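Local atomic coordinates of SxtG (Microseira wollei, PDB entry 6U1R), a protein that works as an amidinotransferase in the saxitoxin biosynthetic pathway, probably moving an amidino group by way of a covalent amidino-cysteine intermediate. Residues Asp35-Val40 with Glu103-Arg108; Val40-Val45 with Glu95-Leu100. All blocks are in the same frame, centred on the assembly; numbering follows the deposited sequence.

Contact 1 (Asp35-Val40 with Glu103-Arg108); sequences DALEEV and EGVKVR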
ATOM      1  N   ASP A  35      12.287  11.786  21.518  1.00 15.18           N
ATOM      2  CA  ASP A  35      13.588  12.333  21.146  1.00 16.70           C
ATOM      3  C   ASP A  35      13.411  13.748  20.583  1.00 17.15           C
ATOM      4  O   ASP A  35      12.349  14.116  20.058  1.00 16.32           O
ATOM      5  CB  ASP A  35      14.306  11.432  20.124  1.00 17.20           C
ATOM      6  CG  ASP A  35      14.971  10.204  20.738  1.00 16.86           C
ATOM      7  OD1 ASP A  35      15.250  10.157  21.963  1.00 17.45           O
ATOM      8  OD2 ASP A  35      15.259   9.265  19.959  1.00 17.19           O
ATOM      9  N   ALA A  36      14.468  14.550  20.703  1.00 17.02           N
ATOM     10  CA  ALA A  36      14.413  15.976  20.384  1.00 15.98           C
ATOM     11  C   ALA A  36      13.821  16.242  19.000  1.00 17.82           C
ATOM     12  O   ALA A  36      14.378  15.823  17.981  1.00 16.85           O
ATOM     13  CB  ALA A  36      15.825  16.569  20.483  1.00 20.13           C
ATOM     14  N   LEU A  37      12.703  16.968  18.967  1.00 15.37           N
ATOM     15  CA  LEU A  37      11.896  17.103  17.753  1.00 16.17           C
ATOM     16  C   LEU A  37      12.513  18.142  16.824  1.00 16.86           C
ATOM     17  O   LEU A  37      12.704  19.298  17.220  1.00 17.11           O
ATOM     18  CB  LEU A  37      10.467  17.488  18.120  1.00 15.65           C
ATOM     19  CG  LEU A  37       9.430  17.566  16.988  1.00 14.80           C
ATOM     20  CD1 LEU A  37       9.345  16.252  16.245  1.00 15.20           C
ATOM     21  CD2 LEU A  37       8.069  17.970  17.551  1.00 15.81           C
ATOM     22  N   GLU A  38      12.838  17.730  15.598  1.00 16.41           N
ATOM     23  CA  GLU A  38      13.460  18.619  14.614  1.00 17.58           C
ATOM     24  C   GLU A  38      12.515  19.032  13.499  1.00 17.42           C
ATOM     25  O   GLU A  38      12.567  20.173  13.038  1.00 15.39           O
ATOM     26  CB  GLU A  38      14.703  17.954  13.999  1.00 17.62           C
ATOM     27  CG  GLU A  38      15.865  17.807  14.994  1.00 20.24           C
ATOM     28  CD  GLU A  38      17.177  17.337  14.372  1.00 24.11           C
ATOM     29  OE1 GLU A  38      17.205  16.940  13.187  1.00 24.05           O
ATOM     30  OE2 GLU A  38      18.202  17.383  15.087  1.00 27.14           O
ATOM     31  N   GLU A  39      11.647  18.128  13.051  1.00 16.27           N
ATOM     32  CA  GLU A  39      10.750  18.442  11.950  1.00 17.06           C
ATOM     33  C   GLU A  39       9.459  17.666  12.154  1.00 16.30           C
ATOM     34  O   GLU A  39       9.488  16.489  12.530  1.00 14.61           O
ATOM     35  CB  GLU A  39      11.381  18.115  10.587  1.00 17.84           C
ATOM     36  CG  GLU A  39      10.448  18.425   9.406  1.00 18.21           C
ATOM     37  CD  GLU A  39      11.165  18.529   8.054  1.00 22.44           C
ATOM     38  OE1 GLU A  39      12.385  18.813   8.037  1.00 23.70           O
ATOM     39  OE2 GLU A  39      10.502  18.343   7.009  1.00 20.30           O
ATOM     40  N   VAL A  40       8.336  18.349  11.920  1.00 16.29           N
ATOM     41  CA  VAL A  40       7.007  17.789  12.137  1.00 15.26           C
ATOM     42  C   VAL A  40       6.080  18.235  11.005  1.00 16.49           C
ATOM     43  O   VAL A  40       6.154  19.381  10.544  1.00 15.89           O
ATOM     44  CB  VAL A  40       6.474  18.227  13.531  1.00 16.40           C
ATOM     45  CG1 VAL A  40       6.172  19.746  13.567  1.00 16.64           C
ATOM     46  CG2 VAL A  40       5.270  17.406  13.949  1.00 16.34           C
ATOM     47  N   GLU A 103       9.963  27.149  19.674  1.00 20.65           N
ATOM     48  CA  GLU A 103      10.729  26.124  20.367  1.00 21.33           C
ATOM     49  C   GLU A 103      11.752  25.421  19.461  1.00 20.45           C
ATOM     50  O   GLU A 103      12.335  24.416  19.887  1.00 22.92           O
ATOM     51  CB  GLU A 103       9.766  25.108  20.991  1.00 19.62           C
ATOM     52  CG  GLU A 103       8.868  25.694  22.066  1.00 21.42           C
ATOM     53  CD  GLU A 103       9.641  26.174  23.284  1.00 26.23           C
ATOM     54  OE1 GLU A 103      10.703  25.589  23.589  1.00 25.40           O
ATOM     55  OE2 GLU A 103       9.184  27.148  23.925  1.00 27.47           O
ATOM     56  N   GLY A 104      11.999  25.919  18.241  1.00 18.89           N
ATOM     57  CA  GLY A 104      13.056  25.391  17.403  1.00 19.85           C
ATOM     58  C   GLY A 104      12.686  24.247  16.478  1.00 20.46           C
ATOM     59  O   GLY A 104      13.592  23.614  15.918  1.00 20.72           O
ATOM     60  N   VAL A 105      11.400  23.967  16.281  1.00 17.74           N
ATOM     61  CA  VAL A 105      10.955  22.892  15.392  1.00 15.73           C
ATOM     62  C   VAL A 105      10.631  23.465  14.021  1.00 17.40           C
ATOM     63  O   VAL A 105       9.952  24.494  13.907  1.00 18.99           O
ATOM     64  CB  VAL A 105       9.728  22.161  15.966  1.00 16.83           C
ATOM     65  CG1 VAL A 105       9.316  20.995  15.049  1.00 16.59           C
ATOM     66  CG2 VAL A 105      10.025  21.688  17.375  1.00 17.87           C
ATOM     67  N   LYS A 106      11.058  22.753  12.979  1.00 18.78           N
ATOM     68  CA  LYS A 106      10.644  23.061  11.612  1.00 19.27           C
ATOM     69  C   LYS A 106       9.275  22.448  11.341  1.00 18.78           C
ATOM     70  O   LYS A 106       9.088  21.248  11.547  1.00 16.98           O
ATOM     71  CB  LYS A 106      11.664  22.519  10.620  1.00 19.39           C
ATOM     72  CG  LYS A 106      11.323  22.769   9.149  1.00 25.43           C
ATOM     73  CD  LYS A 106      12.470  22.247   8.269  1.00 34.24           C
ATOM     74  CE  LYS A 106      12.126  22.211   6.794  1.00 38.46           C
ATOM     75  NZ  LYS A 106      13.074  21.320   6.057  1.00 36.58           N
ATOM     76  N   VAL A 107       8.332  23.256  10.861  1.00 18.25           N
ATOM     77  CA  VAL A 107       6.944  22.828  10.670  1.00 17.81           C
ATOM     78  C   VAL A 107       6.637  22.779   9.180  1.00 20.58           C
ATOM     79  O   VAL A 107       6.878  23.754   8.460  1.00 20.02           O
ATOM     80  CB  VAL A 107       5.969  23.763  11.404  1.00 17.43           C
ATOM     81  CG1 VAL A 107       4.484  23.463  11.021  1.00 17.03           C
ATOM     82  CG2 VAL A 107       6.171  23.612  12.893  1.00 17.14           C
ATOM     83  N   ARG A 108       6.110  21.645   8.720  1.00 17.21           N
ATOM     84  CA  ARG A 108       5.607  21.500   7.359  1.00 18.79           C
ATOM     85  C   ARG A 108       4.083  21.509   7.415  1.00 19.25           C
ATOM     86  O   ARG A 108       3.472  20.589   7.973  1.00 17.88           O
ATOM     87  CB  ARG A 108       6.119  20.212   6.710  1.00 19.74           C
ATOM     88  CG  ARG A 108       7.590  19.917   6.876  1.00 18.86           C
ATOM     89  CD  ARG A 108       8.504  21.028   6.346  1.00 21.52           C
ATOM     90  NE  ARG A 108       8.439  21.184   4.888  1.00 19.94           N
ATOM     91  CZ  ARG A 108       9.127  20.462   4.011  1.00 21.31           C
ATOM     92  NH1 ARG A 108       9.948  19.499   4.403  1.00 21.21           N
ATOM     93  NH2 ARG A 108       8.973  20.693   2.715  1.00 21.31           N
TER
HETATM   94  O   HOH W   1      13.746  18.167   5.723  1.00 29.94           O

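Contact 2 (Val40-Val45 with Glu95-Leu100); sequences VIVGSV and EFIHIL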
ATOM      1  N   VAL A  40       8.336  18.349  11.920  1.00 16.29           N
ATOM      2  CA  VAL A  40       7.007  17.789  12.137  1.00 15.26           C
ATOM      3  C   VAL A  40       6.080  18.235  11.005  1.00 16.49           C
ATOM      4  O   VAL A  40       6.154  19.381  10.544  1.00 15.89           O
ATOM      5  CB  VAL A  40       6.474  18.227  13.531  1.00 16.40           C
ATOM      6  CG1 VAL A  40       6.172  19.746  13.567  1.00 16.64           C
ATOM      7  CG2 VAL A  40       5.270  17.406  13.949  1.00 16.34           C
ATOM      8  N   ILE A  41       5.236  17.314  10.515  1.00 14.80           N
ATOM      9  CA  ILE A  41       4.107  17.675   9.654  1.00 14.58           C
ATOM     10  C   ILE A  41       2.945  18.038  10.564  1.00 14.60           C
ATOM     11  O   ILE A  41       2.644  17.302  11.510  1.00 13.52           O
ATOM     12  CB  ILE A  41       3.720  16.519   8.709  1.00 15.08           C
ATOM     13  CG1 ILE A  41       4.929  16.099   7.855  1.00 15.02           C
ATOM     14  CG2 ILE A  41       2.514  16.919   7.853  1.00 16.97           C
ATOM     15  CD1 ILE A  41       4.697  14.886   6.905  1.00 16.79           C
ATOM     16  N   VAL A  42       2.295  19.165  10.299  1.00 14.92           N
ATOM     17  CA  VAL A  42       1.118  19.575  11.063  1.00 13.78           C
ATOM     18  C   VAL A  42      -0.085  19.536  10.132  1.00 15.85           C
ATOM     19  O   VAL A  42       0.025  19.865   8.947  1.00 16.14           O
ATOM     20  CB  VAL A  42       1.310  20.961  11.711  1.00 15.92           C
ATOM     21  CG1 VAL A  42       0.096  21.380  12.489  1.00 17.70           C
ATOM     22  CG2 VAL A  42       2.493  20.920  12.680  1.00 19.55           C
ATOM     23  N   GLY A  43      -1.224  19.109  10.660  1.00 15.03           N
ATOM     24  CA  GLY A  43      -2.427  18.970   9.872  1.00 14.87           C
ATOM     25  C   GLY A  43      -3.042  20.309   9.459  1.00 16.72           C
ATOM     26  O   GLY A  43      -2.568  21.401   9.790  1.00 17.47           O
ATOM     27  N   SER A  44      -4.126  20.196   8.702  1.00 16.12           N
ATOM     28  CA  SER A  44      -4.880  21.343   8.209  1.00 18.74           C
ATOM     29  C   SER A  44      -6.365  21.054   8.349  1.00 17.17           C
ATOM     30  O   SER A  44      -6.802  19.922   8.107  1.00 16.40           O
ATOM     31  CB  SER A  44      -4.541  21.642   6.738  1.00 21.23           C
ATOM     32  OG  SER A  44      -5.522  22.475   6.138  1.00 22.32           O
ATOM     33  N   VAL A  45      -7.142  22.066   8.743  1.00 15.24           N
ATOM     34  CA  VAL A  45      -8.590  21.921   8.845  1.00 16.38           C
ATOM     35  C   VAL A  45      -9.324  22.496   7.647  1.00 17.15           C
ATOM     36  O   VAL A  45     -10.551  22.376   7.573  1.00 16.83           O
ATOM     37  CB  VAL A  45      -9.140  22.564  10.132  1.00 16.13           C
ATOM     38  CG1 VAL A  45      -8.720  21.771  11.328  1.00 16.08           C
ATOM     39  CG2 VAL A  45      -8.664  24.019  10.267  1.00 18.59           C
ATOM     40  N   GLU A  95      -1.497  29.344  16.307  1.00 20.19           N
ATOM     41  CA  GLU A  95      -0.766  29.591  17.549  1.00 22.53           C
ATOM     42  C   GLU A  95       0.061  28.369  17.958  1.00 21.45           C
ATOM     43  O   GLU A  95       1.194  28.511  18.429  1.00 20.47           O
ATOM     44  CB  GLU A  95      -1.732  29.991  18.662  1.00 26.26           C
ATOM     45  CG  GLU A  95      -1.029  30.304  19.987  1.00 31.20           C
ATOM     46  CD  GLU A  95       0.141  31.288  19.833  1.00 38.43           C
ATOM     47  OE1 GLU A  95      -0.015  32.312  19.123  1.00 38.85           O
ATOM     48  OE2 GLU A  95       1.225  31.022  20.403  1.00 35.40           O
ATOM     49  N   PHE A  96      -0.503  27.169  17.806  1.00 19.21           N
ATOM     50  CA  PHE A  96       0.239  25.931  18.047  1.00 18.88           C
ATOM     51  C   PHE A  96       1.504  25.879  17.192  1.00 17.03           C
ATOM     52  O   PHE A  96       2.597  25.582  17.686  1.00 17.44           O
ATOM     53  CB  PHE A  96      -0.702  24.744  17.769  1.00 18.19           C
ATOM     54  CG  PHE A  96      -0.049  23.389  17.809  1.00 16.64           C
ATOM     55  CD1 PHE A  96       0.786  23.029  18.840  1.00 15.79           C
ATOM     56  CD2 PHE A  96      -0.348  22.444  16.837  1.00 16.10           C
ATOM     57  CE1 PHE A  96       1.359  21.768  18.888  1.00 15.74           C
ATOM     58  CE2 PHE A  96       0.219  21.166  16.875  1.00 15.29           C
ATOM     59  CZ  PHE A  96       1.076  20.824  17.915  1.00 14.21           C
ATOM     60  N   ILE A  97       1.385  26.207  15.904  1.00 17.07           N
ATOM     61  CA  ILE A  97       2.550  26.227  15.032  1.00 17.49           C
ATOM     62  C   ILE A  97       3.555  27.288  15.492  1.00 18.84           C
ATOM     63  O   ILE A  97       4.772  27.042  15.503  1.00 18.22           O
ATOM     64  CB  ILE A  97       2.102  26.447  13.575  1.00 17.93           C
ATOM     65  CG1 ILE A  97       1.389  25.186  13.061  1.00 18.90           C
ATOM     66  CG2 ILE A  97       3.286  26.812  12.693  1.00 19.50           C
ATOM     67  CD1 ILE A  97       0.578  25.387  11.785  1.00 19.76           C
ATOM     68  N   HIS A  98       3.066  28.467  15.905  1.00 19.58           N
ATOM     69  CA  HIS A  98       3.968  29.508  16.403  1.00 20.75           C
ATOM     70  C   HIS A  98       4.779  29.003  17.602  1.00 19.77           C
ATOM     71  O   HIS A  98       5.984  29.261  17.702  1.00 20.48           O
ATOM     72  CB  HIS A  98       3.187  30.766  16.793  1.00 21.66           C
ATOM     73  CG  HIS A  98       2.897  31.714  15.659  1.00 25.74           C
ATOM     74  ND1 HIS A  98       3.781  31.963  14.632  1.00 28.76           N
ATOM     75  CD2 HIS A  98       1.820  32.503  15.424  1.00 26.87           C
ATOM     76  CE1 HIS A  98       3.254  32.847  13.799  1.00 27.00           C
ATOM     77  NE2 HIS A  98       2.065  33.190  14.257  1.00 29.18           N
ATOM     78  N   ILE A  99       4.135  28.282  18.520  1.00 19.84           N
ATOM     79  CA  ILE A  99       4.854  27.684  19.649  1.00 19.35           C
ATOM     80  C   ILE A  99       5.922  26.711  19.162  1.00 19.47           C
ATOM     81  O   ILE A  99       7.078  26.750  19.609  1.00 19.51           O
ATOM     82  CB  ILE A  99       3.867  26.998  20.611  1.00 19.24           C
ATOM     83  CG1 ILE A  99       2.952  28.057  21.254  1.00 21.70           C
ATOM     84  CG2 ILE A  99       4.633  26.203  21.670  1.00 19.38           C
ATOM     85  CD1 ILE A  99       1.865  27.507  22.184  1.00 22.98           C
ATOM     86  N   LEU A 100       5.545  25.786  18.277  1.00 16.75           N
ATOM     87  CA  LEU A 100       6.512  24.821  17.758  1.00 17.20           C
ATOM     88  C   LEU A 100       7.729  25.512  17.154  1.00 18.98           C
ATOM     89  O   LEU A 100       8.877  25.113  17.400  1.00 17.13           O
ATOM     90  CB  LEU A 100       5.849  23.923  16.711  1.00 17.10           C
ATOM     91  CG  LEU A 100       4.808  22.916  17.219  1.00 16.73           C
ATOM     92  CD1 LEU A 100       4.119  22.245  16.023  1.00 19.01           C
ATOM     93  CD2 LEU A 100       5.439  21.870  18.107  1.00 19.02           C
TER

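Contact 1 (Asp35-Val40 with Glu103-Arg108)
Glu-39 and Lys-106 face each other as a bridge pair between two parallel strands, their side chains lying alongside one another and pointing the same way. Glu-39 CB sits 4.0 Å from Lys-106 O. CG stands anti to the backbone N (chi1 179°), with Lys-106 O 3.8 Å away and Arg-108 CG slightly farther off. From there the chain runs out extended; CD lies beside the end of the lysine chain, equally near its CD and NZ, and the carboxylate divides its oxygens between two cations. OE1, close also to Lys-106 CD, is in a salt bridge with Lys-106 NZ whose hydrogen bond is weak, at 3.3 Å, and a water that donates to OE1 also weakly accepts from that ammonium group. OE2 takes the stronger bond, 2.9 Å from Arg-108 NH1. The arginine reaches it by bending at chi2 and chi3, and it meets the syn side of the oxygen from somewhat out of the carboxylate plane; the two flat groups are turned 62° apart. Tyr-170 OH also bonds OE2, Arg-374 pairs with OE1, and Glu-169 holds Arg-108 NH2, so the carboxylate is gripped from several directions and is probably kept ionised.

The backbone ladder beneath runs from Lys-106 N to Glu-38 O, Val-40 N to Lys-106 O, and Arg-108 N to Val-40 O (2.9 Å). On the sheet face opposite the charges, Val-40 CG1 meets Val-105 CG1 at 3.7 Å and Val-107 CG2 at 3.9 Å.

Gly-104, with positive phi, is the C-prime residue of the Schellman motif that ends helix 83-102 and leads into strand 106-109. Strand 37-42 is the middle one of three: 106-109 runs parallel to it, while 370-375 lies antiparallel on its other side, where Glu-38 and Glu-39 both face Arg-374 in a classic beta bulge.

Contact 2 (Val40-Val45 with Glu95-Leu100)
Val-42 meets Leu-100 and Ile-97 through separate methyls, in a contact made wholly of apolar side chains. Among the aliphatic contacts, Val-42 CG2 comes 3.9 Å from Leu-100 CD1, the two side chains crossing at a slant. The other branch, CG1, stands anti to the backbone N (chi1 180°) and touches the CG1-CD1 arm of Ile-97, 4.1 Å from its CG1 and as near to its CD1. Ile-97 does not aim its CB straight at the strand, so the reach is made by that arm. Leu-100 CD1 also meets Val-40 CG1 at 4.1 Å, these two side chains crossing at about a right angle; one leucine methyl thus touches both valines.

The aromatic part is looser across the contact. Val-42 CG1 approaches Phe-96 CE2 obliquely, at 4.4 Å. Within the helix, Leu-100 CD1 lies over one face of the same ring, 3.8 Å above its plane and displaced toward the rim, one turn on from the phenylalanine. Phe-366 and Phe-356 also meet the ring.

Strand 40-42 and helix segment 95-100 run nearly antiparallel, at 168°, with their axes 11.0 Å apart. Helix 83-102 packs here against one face of the sheet: Val-107 of the neighbouring strand 106-109 adjoins Val-40, Val-42 and Leu-100, while Thr-370 of strand 370-375 touches Val-40, Val-42 and Phe-96.

How the contacts relate
Both contacts use strand 37-42 and share Val-40, but they meet it differently. Contact 1 joins it edge to edge with strand 106-109, and its chemistry is mixed: backbone bonds, ion pairs and an apolar side, in a partly buried place. Contact 2 lies wholly in the core, where residues 95-100 of helix 83-102 meet the strand through hydrocarbon alone. A short turn links the helix to strand 106-109, and contact 2 is nested within the chain loop that contact 1 closes. The two also touch: Val-107 CG1 packs 3.6 Å from Val-42 CG2, and Arg-108 O probably accepts a hydrogen bond from Val-42 N, continuing the strand pairing.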